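Side-chain contacts in lactococcal prophage ps3 protein 05 (Staphylococcus epidermidis ATCC 12228, PDB 3G8W), which probably transfers acetyl groups from acetyl-CoA to an acceptor not yet identified, as a member of the GNAT acetyltransferase family: residues T46-H51 with W55-A60; C70-M75 with Q108-Q113; E87-K92 with R100-H105; I120-A123 with A129-F132. One frame throughout, in Å; residues are numbered along the deposited sequence.

Overall arrangement
All four contacts lie in one GNAT-type domain and pack helices on a single mixed sheet. Contact 1 comes first, with helix 41-48 against strand 55-62. Contact 3 is nested inside the loop closed by contact 2, and both use helix 96-112, with centres about 12 Å apart. Contact 4 follows, where helix 127-136 covers strand 117-123. Contacts 1 and 4 are farthest apart, about 22 Å between centres. Strands 55-62, 65-74, 83-91 and 117-123 are successive neighbours, so the contacts step across the sheet. Helices 96-112 and 127-136 touch through Ile103 and Phe132. Contacts 2, 3 and 4 build the part around the beta-alpha-beta unit 83-91, 96-112, 117-123, the region that in GNAT relatives binds acetyl-CoA.

Contact 1: residues T46-H51 with W55-A60; sequences TILSNH and WNIFGA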
loop_
_atom_site.group_PDB
_atom_site.type_symbol
_atom_site.label_atom_id
_atom_site.label_comp_id
_atom_site.label_asym_id
_atom_site.label_seq_id
_atom_site.Cartn_x
_atom_site.Cartn_y
_atom_site.Cartn_z
ATOM N N THR B 46 -12.662 12.671 -3.099
ATOM C CA THR B 46 -12.496 11.768 -1.972
ATOM C C THR B 46 -11.312 12.221 -1.113
ATOM O O THR B 46 -11.502 12.590 0.049
ATOM C CB THR B 46 -12.274 10.300 -2.449
ATOM O OG1 THR B 46 -13.327 9.905 -3.338
ATOM C CG2 THR B 46 -12.224 9.335 -1.278
ATOM N N ILE B 47 -10.110 12.227 -1.700
ATOM C CA ILE B 47 -8.891 12.544 -0.965
ATOM C C ILE B 47 -8.987 13.920 -0.310
ATOM O O ILE B 47 -8.622 14.091 0.853
ATOM C CB ILE B 47 -7.633 12.447 -1.862
ATOM C CG1 ILE B 47 -7.516 11.051 -2.491
ATOM C CG2 ILE B 47 -6.368 12.748 -1.055
ATOM C CD1 ILE B 47 -6.544 10.961 -3.675
ATOM N N LEU B 48 -9.522 14.877 -1.058
ATOM C CA LEU B 48 -9.618 16.267 -0.621
ATOM C C LEU B 48 -10.549 16.514 0.582
ATOM O O LEU B 48 -10.392 17.516 1.304
ATOM C CB LEU B 48 -10.033 17.145 -1.803
ATOM C CG LEU B 48 -8.948 17.454 -2.827
ATOM C CD1 LEU B 48 -9.573 17.898 -4.123
ATOM C CD2 LEU B 48 -8.004 18.517 -2.289
ATOM N N SER B 49 -11.515 15.613 0.778
ATOM C CA SER B 49 -12.432 15.652 1.919
ATOM C C SER B 49 -11.729 15.312 3.243
ATOM O O SER B 49 -10.682 14.661 3.261
ATOM C CB SER B 49 -13.591 14.682 1.678
ATOM O OG SER B 49 -14.704 14.974 2.514
ATOM N N ASN B 50 -12.314 15.767 4.347
ATOM C CA ASN B 50 -11.835 15.441 5.699
ATOM C C ASN B 50 -12.410 14.132 6.304
ATOM O O ASN B 50 -11.989 13.695 7.387
ATOM C CB ASN B 50 -12.082 16.628 6.631
ATOM C CG ASN B 50 -13.245 17.487 6.172
ATOM O OD1 ASN B 50 -13.053 18.632 5.775
ATOM N ND2 ASN B 50 -14.453 16.929 6.192
ATOM N N HIS B 51 -13.359 13.501 5.609
ATOM C CA HIS B 51 -13.818 12.177 6.023
ATOM C C HIS B 51 -12.738 11.159 5.715
ATOM O O HIS B 51 -12.675 10.122 6.375
ATOM C CB HIS B 51 -15.168 11.796 5.396
ATOM C CG HIS B 51 -15.104 11.447 3.938
ATOM N ND1 HIS B 51 -15.784 10.372 3.400
ATOM C CD2 HIS B 51 -14.457 12.037 2.904
ATOM C CE1 HIS B 51 -15.554 10.310 2.098
ATOM N NE2 HIS B 51 -14.753 11.312 1.771
ATOM N N TRP B 55 -5.860 10.586 4.459
ATOM C CA TRP B 55 -5.443 10.792 3.072
ATOM C C TRP B 55 -5.372 12.299 2.776
ATOM O O TRP B 55 -6.381 12.908 2.393
ATOM C CB TRP B 55 -6.442 10.100 2.135
ATOM C CG TRP B 55 -5.847 9.543 0.869
ATOM C CD1 TRP B 55 -4.639 9.855 0.318
ATOM C CD2 TRP B 55 -6.459 8.597 -0.017
ATOM N NE1 TRP B 55 -4.454 9.149 -0.846
ATOM C CE2 TRP B 55 -5.560 8.371 -1.073
ATOM C CE3 TRP B 55 -7.682 7.912 -0.015
ATOM C CZ2 TRP B 55 -5.847 7.491 -2.121
ATOM C CZ3 TRP B 55 -7.963 7.042 -1.056
ATOM C CH2 TRP B 55 -7.054 6.844 -2.095
ATOM N N ASN B 56 -4.192 12.895 2.960
ATOM C CA ASN B 56 -4.090 14.355 3.008
ATOM C C ASN B 56 -3.182 15.020 1.998
ATOM O O ASN B 56 -1.984 14.756 1.952
ATOM C CB ASN B 56 -3.671 14.798 4.403
ATOM C CG ASN B 56 -4.718 14.494 5.457
ATOM O OD1 ASN B 56 -5.704 13.795 5.206
ATOM N ND2 ASN B 56 -4.506 15.028 6.653
ATOM N N ILE B 57 -3.750 15.893 1.189
ATOM C CA ILE B 57 -2.974 16.701 0.286
ATOM C C ILE B 57 -2.621 18.022 0.974
ATOM O O ILE B 57 -3.509 18.748 1.439
ATOM C CB ILE B 57 -3.772 17.022 -0.977
ATOM C CG1 ILE B 57 -4.156 15.745 -1.710
ATOM C CG2 ILE B 57 -2.971 17.943 -1.901
ATOM C CD1 ILE B 57 -4.894 16.005 -2.996
ATOM N N PHE B 58 -1.331 18.351 1.022
ATOM C CA PHE B 58 -0.933 19.680 1.482
ATOM C C PHE B 58 -0.543 20.584 0.334
ATOM O O PHE B 58 0.003 20.108 -0.668
ATOM C CB PHE B 58 0.233 19.593 2.432
ATOM C CG PHE B 58 -0.084 18.923 3.719
ATOM C CD1 PHE B 58 -0.252 19.674 4.872
ATOM C CD2 PHE B 58 -0.160 17.535 3.794
ATOM C CE1 PHE B 58 -0.508 19.044 6.075
ATOM C CE2 PHE B 58 -0.424 16.893 5.001
ATOM C CZ PHE B 58 -0.594 17.635 6.141
ATOM N N GLY B 59 -0.801 21.883 0.492
ATOM C CA GLY B 59 -0.411 22.887 -0.503
ATOM C C GLY B 59 0.403 24.040 0.055
ATOM O O GLY B 59 0.180 24.467 1.184
ATOM N N ALA B 60 1.366 24.524 -0.729
ATOM C CA ALA B 60 2.063 25.779 -0.418
ATOM C C ALA B 60 1.467 26.928 -1.244
ATOM O O ALA B 60 1.230 26.787 -2.450
ATOM C CB ALA B 60 3.538 25.650 -0.671
HETATM O O HOH W 1 -8.241 14.343 3.423
#
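Ile47, near the end of helix 41-48, packs on Trp55 and Ile57 of strand 55-62, a helix-on-sheet contact in the first half of the GNAT domain. The main meeting is a CH-pi contact. Ile47 CG1 lies over the face of the Trp55 indole, 3.7 Å from the centroid of the six-membered ring and 17° off its normal. Its CD1 continues along the same face, 3.8 Å from Trp55 CE2. The other branch takes a different course. With chi1 at -57°, Ile47 CG2 stands anti to the backbone N and turns to the pyrrole side, 3.6 Å from Trp55 CD1. The same methyl reaches Ile57 CG1 at 3.8 Å. One isoleucine thus fills the angle between the indole and its strand neighbour two residues on. Leu48 adds a looser touch, with CD2 at 4.1 Å from Ile57 CD1.

Polar groups meet at the end of the helix. Water 1 appears to bridge Ser49 O and Trp55 O. It has more acceptors in reach than protons to give, so the pairing is uncertain. Thr52 OG1 is within bonding reach of Thr46 O and Ser49 O, but has one proton to share.

Trp55 and Ile57 also touch Thr71 of strand 65-74, and Tyr18 of helix 15-24 lies against Ile57. The Trp55 side chain is about 3 Å from a bound cyclohexylamino-ethanesulfonate, probably a crystallisation additive, which may mark a pocket. The packing is that of a helix of the N-terminal part of a GNAT fold on the strand that follows it.

Contact 2: residues C70-M75 with Q108-Q113; sequences CTLKQM and QYAKEQ
Leu72 and Tyr109 meet at an angle, with a methyl of the leucine at the edge of the phenol ring and not over its face. Leu72 CD2 lies near the plane of the ring, 3.9 Å from Tyr109 CD1. The same methyl faces Ala110 CB at 4.4 Å, so it rests between two consecutive residues of helix 96-112. Both larger side chains start out alike. Leu72 CG is anti to its backbone N (chi1 -162°), which sends the branch from the strand to the helix. Tyr109 CG is also anti (chi1 174°) and carries its ring edge to meet that branch.

One face of the ring is covered by the residue just past the helix. Gln113 CG sits 3.4 Å above the Tyr109 plane, offset toward the rim. Phe58 of strand 55-62 meets the ring edge-to-face.

In GNAT terms this is the long central helix lying on the antiparallel part of the sheet. Leu72 comes from strand 65-74, and Leu86 and Ala84 of strand 83-91 flank it, with Ile106 of the helix beside them.

The next strand residue to point at the helix is Gln74. Its NE2 is bonded to Cys81 O, which directs its amide to the neighbouring turn. Lys73 points to the other face of the sheet and packs on Trp55. Its NZ bonds to Gln74 O at 3.1 Å, with the donor tilted 32° from the carbonyl plane. Past the helix turn, Gln113 N bonds to Ala110 O at 2.8 Å.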
loop_
_atom_site.group_PDB
_atom_site.type_symbol
_atom_site.label_atom_id
_atom_site.label_comp_id
_atom_site.label_asym_id
_atom_site.label_seq_id
_atom_site.Cartn_x
_atom_site.Cartn_y
_atom_site.Cartn_z
ATOM N N CYS B 70 1.658 18.188 -2.133
ATOM C CA CYS B 70 2.120 16.844 -1.841
ATOM C C CYS B 70 1.099 16.074 -1.027
ATOM O O CYS B 70 0.493 16.640 -0.127
ATOM C CB CYS B 70 3.427 16.917 -1.084
ATOM S SG CYS B 70 4.220 15.343 -1.013
ATOM N N THR B 71 0.903 14.794 -1.334
ATOM C CA THR B 71 -0.040 13.969 -0.566
ATOM C C THR B 71 0.605 13.171 0.557
ATOM O O THR B 71 1.637 12.549 0.374
ATOM C CB THR B 71 -0.818 12.983 -1.453
ATOM O OG1 THR B 71 -1.744 13.706 -2.256
ATOM C CG2 THR B 71 -1.608 12.011 -0.613
ATOM N N LEU B 72 -0.034 13.179 1.718
ATOM C CA LEU B 72 0.315 12.245 2.775
ATOM C C LEU B 72 -0.782 11.204 2.912
ATOM O O LEU B 72 -1.950 11.530 3.217
ATOM C CB LEU B 72 0.548 12.968 4.104
ATOM C CG LEU B 72 1.320 12.131 5.123
ATOM C CD1 LEU B 72 2.599 11.559 4.514
ATOM C CD2 LEU B 72 1.631 12.944 6.370
ATOM N N LYS B 73 -0.408 9.956 2.664
ATOM C CA LYS B 73 -1.344 8.842 2.787
ATOM C C LYS B 73 -0.864 7.960 3.919
ATOM O O LYS B 73 0.126 7.253 3.798
ATOM C CB LYS B 73 -1.455 8.063 1.465
ATOM C CG LYS B 73 -2.706 7.203 1.324
ATOM C CD LYS B 73 -2.602 5.821 2.015
ATOM C CE LYS B 73 -4.030 5.215 2.244
ATOM N NZ LYS B 73 -4.099 3.982 3.127
ATOM N N GLN B 74 -1.538 8.054 5.047
ATOM C CA GLN B 74 -1.225 7.224 6.191
ATOM C C GLN B 74 -1.936 5.877 6.007
ATOM O O GLN B 74 -2.997 5.812 5.401
ATOM C CB GLN B 74 -1.658 7.931 7.463
ATOM C CG GLN B 74 -1.151 7.297 8.710
ATOM C CD GLN B 74 -1.746 7.912 9.948
ATOM O OE1 GLN B 74 -2.516 8.873 9.878
ATOM N NE2 GLN B 74 -1.396 7.365 11.097
HETATM N N MSE B 75 -1.348 4.794 6.492
HETATM C CA MSE B 75 -1.869 3.480 6.154
HETATM C C MSE B 75 -2.880 3.163 7.181
HETATM O O MSE B 75 -2.509 2.683 8.246
HETATM C CB MSE B 75 -0.792 2.404 6.258
HETATM C CG MSE B 75 0.581 2.857 5.945
HETATM SE SE MSE B 75 1.035 2.049 4.285
HETATM C CE MSE B 75 1.876 0.375 4.859
ATOM N N GLN B 108 6.516 17.749 9.934
ATOM C CA GLN B 108 6.065 18.203 11.238
ATOM C C GLN B 108 4.671 17.683 11.554
ATOM O O GLN B 108 4.394 17.303 12.690
ATOM C CB GLN B 108 6.119 19.726 11.362
ATOM C CG GLN B 108 6.186 20.229 12.823
ATOM C CD GLN B 108 7.377 19.639 13.601
ATOM O OE1 GLN B 108 8.385 19.222 13.011
ATOM N NE2 GLN B 108 7.260 19.601 14.923
ATOM N N TYR B 109 3.808 17.667 10.544
ATOM C CA TYR B 109 2.468 17.138 10.687
ATOM C C TYR B 109 2.498 15.636 11.028
ATOM O O TYR B 109 1.755 15.172 11.917
ATOM C CB TYR B 109 1.683 17.367 9.405
ATOM C CG TYR B 109 0.322 16.716 9.436
ATOM C CD1 TYR B 109 0.117 15.438 8.890
ATOM C CD2 TYR B 109 -0.773 17.370 10.038
ATOM C CE1 TYR B 109 -1.143 14.841 8.923
ATOM C CE2 TYR B 109 -2.031 16.784 10.080
ATOM C CZ TYR B 109 -2.210 15.529 9.520
ATOM O OH TYR B 109 -3.457 14.963 9.565
ATOM N N ALA B 110 3.353 14.890 10.312
ATOM C CA ALA B 110 3.520 13.448 10.523
ATOM C C ALA B 110 3.825 13.169 11.988
ATOM O O ALA B 110 3.077 12.427 12.639
ATOM C CB ALA B 110 4.612 12.871 9.629
ATOM N N LYS B 111 4.910 13.777 12.489
ATOM C CA LYS B 111 5.299 13.677 13.895
ATOM C C LYS B 111 4.087 13.885 14.792
ATOM O O LYS B 111 3.870 13.123 15.724
ATOM C CB LYS B 111 6.357 14.724 14.261
ATOM C CG LYS B 111 7.733 14.576 13.616
ATOM C CD LYS B 111 8.840 15.112 14.541
ATOM C CE LYS B 111 8.902 14.271 15.846
ATOM N NZ LYS B 111 9.888 14.730 16.881
ATOM N N GLU B 112 3.295 14.916 14.493
ATOM C CA GLU B 112 2.180 15.326 15.346
ATOM C C GLU B 112 0.996 14.361 15.254
ATOM O O GLU B 112 0.085 14.403 16.062
ATOM C CB GLU B 112 1.760 16.785 15.046
ATOM C CG GLU B 112 2.851 17.846 15.341
ATOM C CD GLU B 112 2.575 19.232 14.725
ATOM O OE1 GLU B 112 1.625 19.909 15.145
ATOM O OE2 GLU B 112 3.333 19.666 13.832
ATOM N N GLN B 113 1.022 13.474 14.277
ATOM C CA GLN B 113 0.037 12.409 14.204
ATOM C C GLN B 113 0.623 11.108 14.694
ATOM O O GLN B 113 0.013 10.057 14.521
ATOM C CB GLN B 113 -0.420 12.207 12.765
ATOM C CG GLN B 113 -0.976 13.444 12.106
ATOM C CD GLN B 113 -2.195 13.966 12.819
ATOM O OE1 GLN B 113 -3.129 13.211 13.121
ATOM N NE2 GLN B 113 -2.200 15.263 13.093
#

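Contact 3: residues E87-K92 with R100-H105; sequences ENNFVK and RELINH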
loop_
_atom_site.group_PDB
_atom_site.type_symbol
_atom_site.label_atom_id
_atom_site.label_comp_id
_atom_site.label_asym_id
_atom_site.label_seq_id
_atom_site.Cartn_x
_atom_site.Cartn_y
_atom_site.Cartn_z
ATOM N N GLU B 87 3.178 11.008 -1.735
ATOM C CA GLU B 87 2.919 10.777 -3.162
ATOM C C GLU B 87 2.512 12.064 -3.877
ATOM O O GLU B 87 2.107 13.057 -3.242
ATOM C CB GLU B 87 1.837 9.713 -3.343
ATOM N N ASN B 88 2.614 12.024 -5.206
ATOM C CA ASN B 88 2.207 13.120 -6.094
ATOM C C ASN B 88 2.734 14.511 -5.672
ATOM O O ASN B 88 1.964 15.438 -5.431
ATOM C CB ASN B 88 0.678 13.090 -6.349
ATOM C CG ASN B 88 0.198 11.768 -7.007
ATOM O OD1 ASN B 88 0.935 11.102 -7.723
ATOM N ND2 ASN B 88 -1.054 11.407 -6.768
ATOM N N ASN B 89 4.061 14.632 -5.594
ATOM C CA ASN B 89 4.723 15.911 -5.298
ATOM C C ASN B 89 4.728 16.818 -6.548
ATOM O O ASN B 89 5.586 16.684 -7.406
ATOM C CB ASN B 89 6.146 15.651 -4.764
ATOM C CG ASN B 89 6.826 16.901 -4.172
ATOM O OD1 ASN B 89 8.045 16.906 -4.002
ATOM N ND2 ASN B 89 6.059 17.944 -3.862
ATOM N N PHE B 90 3.744 17.714 -6.653
ATOM C CA PHE B 90 3.685 18.686 -7.764
ATOM C C PHE B 90 4.171 20.064 -7.347
ATOM O O PHE B 90 3.675 20.648 -6.379
ATOM C CB PHE B 90 2.285 18.809 -8.386
ATOM C CG PHE B 90 1.692 17.507 -8.813
ATOM C CD1 PHE B 90 2.279 16.755 -9.810
ATOM C CD2 PHE B 90 0.532 17.033 -8.225
ATOM C CE1 PHE B 90 1.735 15.533 -10.218
ATOM C CE2 PHE B 90 -0.019 15.816 -8.621
ATOM C CZ PHE B 90 0.586 15.065 -9.626
ATOM N N VAL B 91 5.145 20.580 -8.093
ATOM C CA VAL B 91 5.715 21.887 -7.807
ATOM C C VAL B 91 5.655 22.733 -9.061
ATOM O O VAL B 91 5.841 22.215 -10.145
ATOM C CB VAL B 91 7.170 21.774 -7.323
ATOM C CG1 VAL B 91 7.542 22.975 -6.454
ATOM C CG2 VAL B 91 7.394 20.450 -6.560
ATOM N N LYS B 92 5.377 24.028 -8.896
ATOM C CA LYS B 92 5.295 24.982 -10.000
ATOM C C LYS B 92 6.657 25.603 -10.247
ATOM O O LYS B 92 7.316 26.059 -9.312
ATOM C CB LYS B 92 4.276 26.078 -9.685
ATOM C CG LYS B 92 3.992 27.048 -10.825
ATOM C CD LYS B 92 3.365 28.312 -10.264
ATOM C CE LYS B 92 2.915 29.285 -11.350
ATOM N NZ LYS B 92 2.005 30.337 -10.810
ATOM N N ARG B 100 10.983 22.280 -0.510
ATOM C CA ARG B 100 11.708 21.938 0.711
ATOM C C ARG B 100 10.932 22.435 1.914
ATOM O O ARG B 100 10.823 21.739 2.909
ATOM C CB ARG B 100 13.115 22.503 0.692
ATOM C CG ARG B 100 13.898 22.227 1.921
ATOM C CD ARG B 100 15.344 22.694 1.798
ATOM N NE ARG B 100 16.006 22.254 0.562
ATOM C CZ ARG B 100 16.580 21.063 0.373
ATOM N NH1 ARG B 100 16.595 20.155 1.331
ATOM N NH2 ARG B 100 17.143 20.772 -0.785
ATOM N N GLU B 101 10.358 23.622 1.822
ATOM C CA GLU B 101 9.577 24.138 2.931
ATOM C C GLU B 101 8.291 23.321 3.115
ATOM O O GLU B 101 7.867 23.042 4.242
ATOM C CB GLU B 101 9.275 25.609 2.707
ATOM C CG GLU B 101 9.098 26.408 3.962
ATOM C CD GLU B 101 8.815 27.873 3.650
ATOM O OE1 GLU B 101 7.738 28.382 4.076
ATOM O OE2 GLU B 101 9.666 28.513 2.961
ATOM N N LEU B 102 7.681 22.932 2.001
ATOM C CA LEU B 102 6.503 22.075 2.017
ATOM C C LEU B 102 6.774 20.687 2.661
ATOM O O LEU B 102 6.017 20.270 3.547
ATOM C CB LEU B 102 6.002 21.903 0.584
ATOM C CG LEU B 102 4.554 21.653 0.176
ATOM C CD1 LEU B 102 4.540 20.444 -0.697
ATOM C CD2 LEU B 102 3.615 21.459 1.327
ATOM N N ILE B 103 7.844 19.988 2.224
ATOM C CA ILE B 103 8.160 18.639 2.738
ATOM C C ILE B 103 8.349 18.720 4.243
ATOM O O ILE B 103 7.788 17.914 4.978
ATOM C CB ILE B 103 9.359 17.928 2.004
ATOM C CG1 ILE B 103 8.996 17.592 0.554
ATOM C CG2 ILE B 103 9.779 16.633 2.697
ATOM C CD1 ILE B 103 7.535 17.241 0.332
ATOM N N ASN B 104 9.077 19.732 4.696
ATOM C CA ASN B 104 9.234 19.979 6.118
ATOM C C ASN B 104 7.935 20.144 6.888
ATOM O O ASN B 104 7.804 19.581 7.967
ATOM C CB ASN B 104 10.148 21.157 6.365
ATOM C CG ASN B 104 11.612 20.743 6.520
ATOM O OD1 ASN B 104 12.394 21.488 7.108
ATOM N ND2 ASN B 104 11.990 19.568 6.012
ATOM N N HIS B 105 6.976 20.883 6.336
ATOM C CA HIS B 105 5.681 21.068 6.991
ATOM C C HIS B 105 5.076 19.684 7.153
ATOM O O HIS B 105 4.595 19.317 8.234
ATOM C CB HIS B 105 4.760 21.953 6.136
ATOM C CG HIS B 105 3.460 22.317 6.793
ATOM N ND1 HIS B 105 2.426 21.416 6.965
ATOM C CD2 HIS B 105 3.010 23.495 7.286
ATOM C CE1 HIS B 105 1.408 22.015 7.560
ATOM N NE2 HIS B 105 1.735 23.278 7.758
#
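Asn89 of strand 83-91 points its amide at helix 96-112 and touches the ends of Leu102 and Ile103. Its ND2 lies 4.3 Å from Leu102 CD1. Its OD1 lies 4.4 Å from Ile103 CD1. The amide thus lies against the methyls of two consecutive helix residues, with ND2 nearer Leu102. These are loose van der Waals contacts, and no hydrogen bond joins the two segments. CG of Asn89 is anti to the backbone N (chi1 -169°), which extends the amide from the sheet to the helix.

The next shell holds the amide in place. Asn99 ND2, from the first turn of the same helix, bonds to Asn89 OD1. Asn89 ND2 in turn bonds to Thr69 O on the adjacent strand. Both amide atoms are satisfied, and the flip of the group is fixed by its two partners. This lets a polar side chain sit among apolar ones.

Farther out, Leu102 CD1 packs on Cys70 CB. Ile103 CG1 meets the Phe132 ring of helix 127-136. Phe90 turns to the other face of the sheet, where Tyr18 and Met22 of helix 15-24 lie.

Strand 83-91, helix 96-112 and strand 117-123 form a beta-alpha-beta unit. In GNAT enzymes the turn that joins this strand and helix usually receives the pyrophosphate of acetyl-CoA, and the contact belongs to that unit.

Contact 4: residues I120-A123 with A129-F132; sequences IAIA and AKVF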
loop_
_atom_site.group_PDB
_atom_site.type_symbol
_atom_site.label_atom_id
_atom_site.label_comp_id
_atom_site.label_asym_id
_atom_site.label_seq_id
_atom_site.Cartn_x
_atom_site.Cartn_y
_atom_site.Cartn_z
ATOM N N ILE B 120 8.547 7.031 0.330
ATOM C CA ILE B 120 8.223 7.539 -0.986
ATOM C C ILE B 120 8.848 6.611 -2.012
ATOM O O ILE B 120 9.960 6.123 -1.825
ATOM C CB ILE B 120 8.672 9.025 -1.173
ATOM C CG1 ILE B 120 8.154 9.593 -2.488
ATOM C CG2 ILE B 120 10.196 9.240 -0.957
ATOM C CD1 ILE B 120 7.839 11.097 -2.375
ATOM N N ALA B 121 8.090 6.330 -3.066
ATOM C CA ALA B 121 8.573 5.563 -4.198
ATOM C C ALA B 121 8.884 6.555 -5.295
ATOM O O ALA B 121 8.020 7.351 -5.691
ATOM C CB ALA B 121 7.524 4.571 -4.655
ATOM N N ILE B 122 10.130 6.535 -5.769
ATOM C CA ILE B 122 10.575 7.446 -6.839
ATOM C C ILE B 122 11.031 6.638 -8.033
ATOM O O ILE B 122 11.733 5.638 -7.863
ATOM C CB ILE B 122 11.720 8.355 -6.378
ATOM C CG1 ILE B 122 11.260 9.182 -5.174
ATOM C CG2 ILE B 122 12.105 9.274 -7.497
ATOM C CD1 ILE B 122 12.357 9.793 -4.313
ATOM N N ALA B 123 10.613 7.070 -9.227
ATOM C CA ALA B 123 10.982 6.416 -10.489
ATOM C C ALA B 123 12.488 6.393 -10.669
ATOM O O ALA B 123 13.137 7.429 -10.635
ATOM C CB ALA B 123 10.332 7.121 -11.657
ATOM N N ALA B 129 14.714 14.184 -8.210
ATOM C CA ALA B 129 13.904 13.806 -7.046
ATOM C C ALA B 129 14.644 12.970 -5.984
ATOM O O ALA B 129 14.443 13.175 -4.770
ATOM C CB ALA B 129 12.632 13.060 -7.492
ATOM N N LYS B 130 15.477 12.027 -6.441
ATOM C CA LYS B 130 16.286 11.222 -5.532
ATOM C C LYS B 130 17.202 12.116 -4.721
ATOM O O LYS B 130 17.297 11.976 -3.500
ATOM C CB LYS B 130 17.101 10.161 -6.283
ATOM C CG LYS B 130 16.403 8.765 -6.310
ATOM C CD LYS B 130 17.431 7.619 -6.172
ATOM C CE LYS B 130 17.754 7.005 -7.538
ATOM N NZ LYS B 130 16.601 6.138 -7.996
ATOM N N VAL B 131 17.859 13.038 -5.427
ATOM C CA VAL B 131 18.704 14.058 -4.835
ATOM C C VAL B 131 17.918 14.978 -3.872
ATOM O O VAL B 131 18.335 15.220 -2.730
ATOM C CB VAL B 131 19.395 14.907 -5.924
ATOM C CG1 VAL B 131 20.219 15.996 -5.284
ATOM C CG2 VAL B 131 20.252 14.034 -6.802
ATOM N N PHE B 132 16.784 15.495 -4.317
ATOM C CA PHE B 132 15.991 16.291 -3.422
ATOM C C PHE B 132 15.638 15.554 -2.113
ATOM O O PHE B 132 16.000 16.015 -1.020
ATOM C CB PHE B 132 14.748 16.794 -4.124
ATOM C CG PHE B 132 13.911 17.697 -3.279
ATOM C CD1 PHE B 132 14.351 18.978 -2.972
ATOM C CD2 PHE B 132 12.668 17.253 -2.791
ATOM C CE1 PHE B 132 13.573 19.811 -2.187
ATOM C CE2 PHE B 132 11.867 18.079 -1.987
ATOM C CZ PHE B 132 12.301 19.364 -1.682
#
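Lys130 NZ is held by Asn158 OD1 of strand 153-163 and by a weak bond to Ser124 O, while the stem of the same side chain passes Ile122. The bonds draw the ammonium group back from helix 127-136 to the end of the sheet. The two oxygens probably stabilise the positive charge by their partial negative charge. Along the way Lys130 CG comes 4.5 Å from Ile122 CG2.

Ile122 makes the apolar part of the contact. Its two branches divide the helix surface between them. CG2 is anti to the backbone N (chi1 -59°) and meets Ala129 CB at 3.8 Å. CD1, on the other branch, reaches the helix backbone, 4.0 Å from Ala129 O and 4.4 Å from Lys130 CA. Ala129 offers only a methyl here. The nearest CA atoms across the contact, those of Ile122 and Lys130, are 7.0 Å apart.

The surroundings fix both sides. Ala129 N is bonded to Asn126 OD1 at the start of the helix. Ile122 is paired through its backbone with Asn158, the same residue that holds Lys130 NZ. Phe133, one turn after Ala129, packs on both Ile120 and Ile122. Phe132 turns to helix 96-112.

Helix 127-136 thus lies over strand 117-123 soon after the chain leaves it, as expected for the last helix of the GNAT fold.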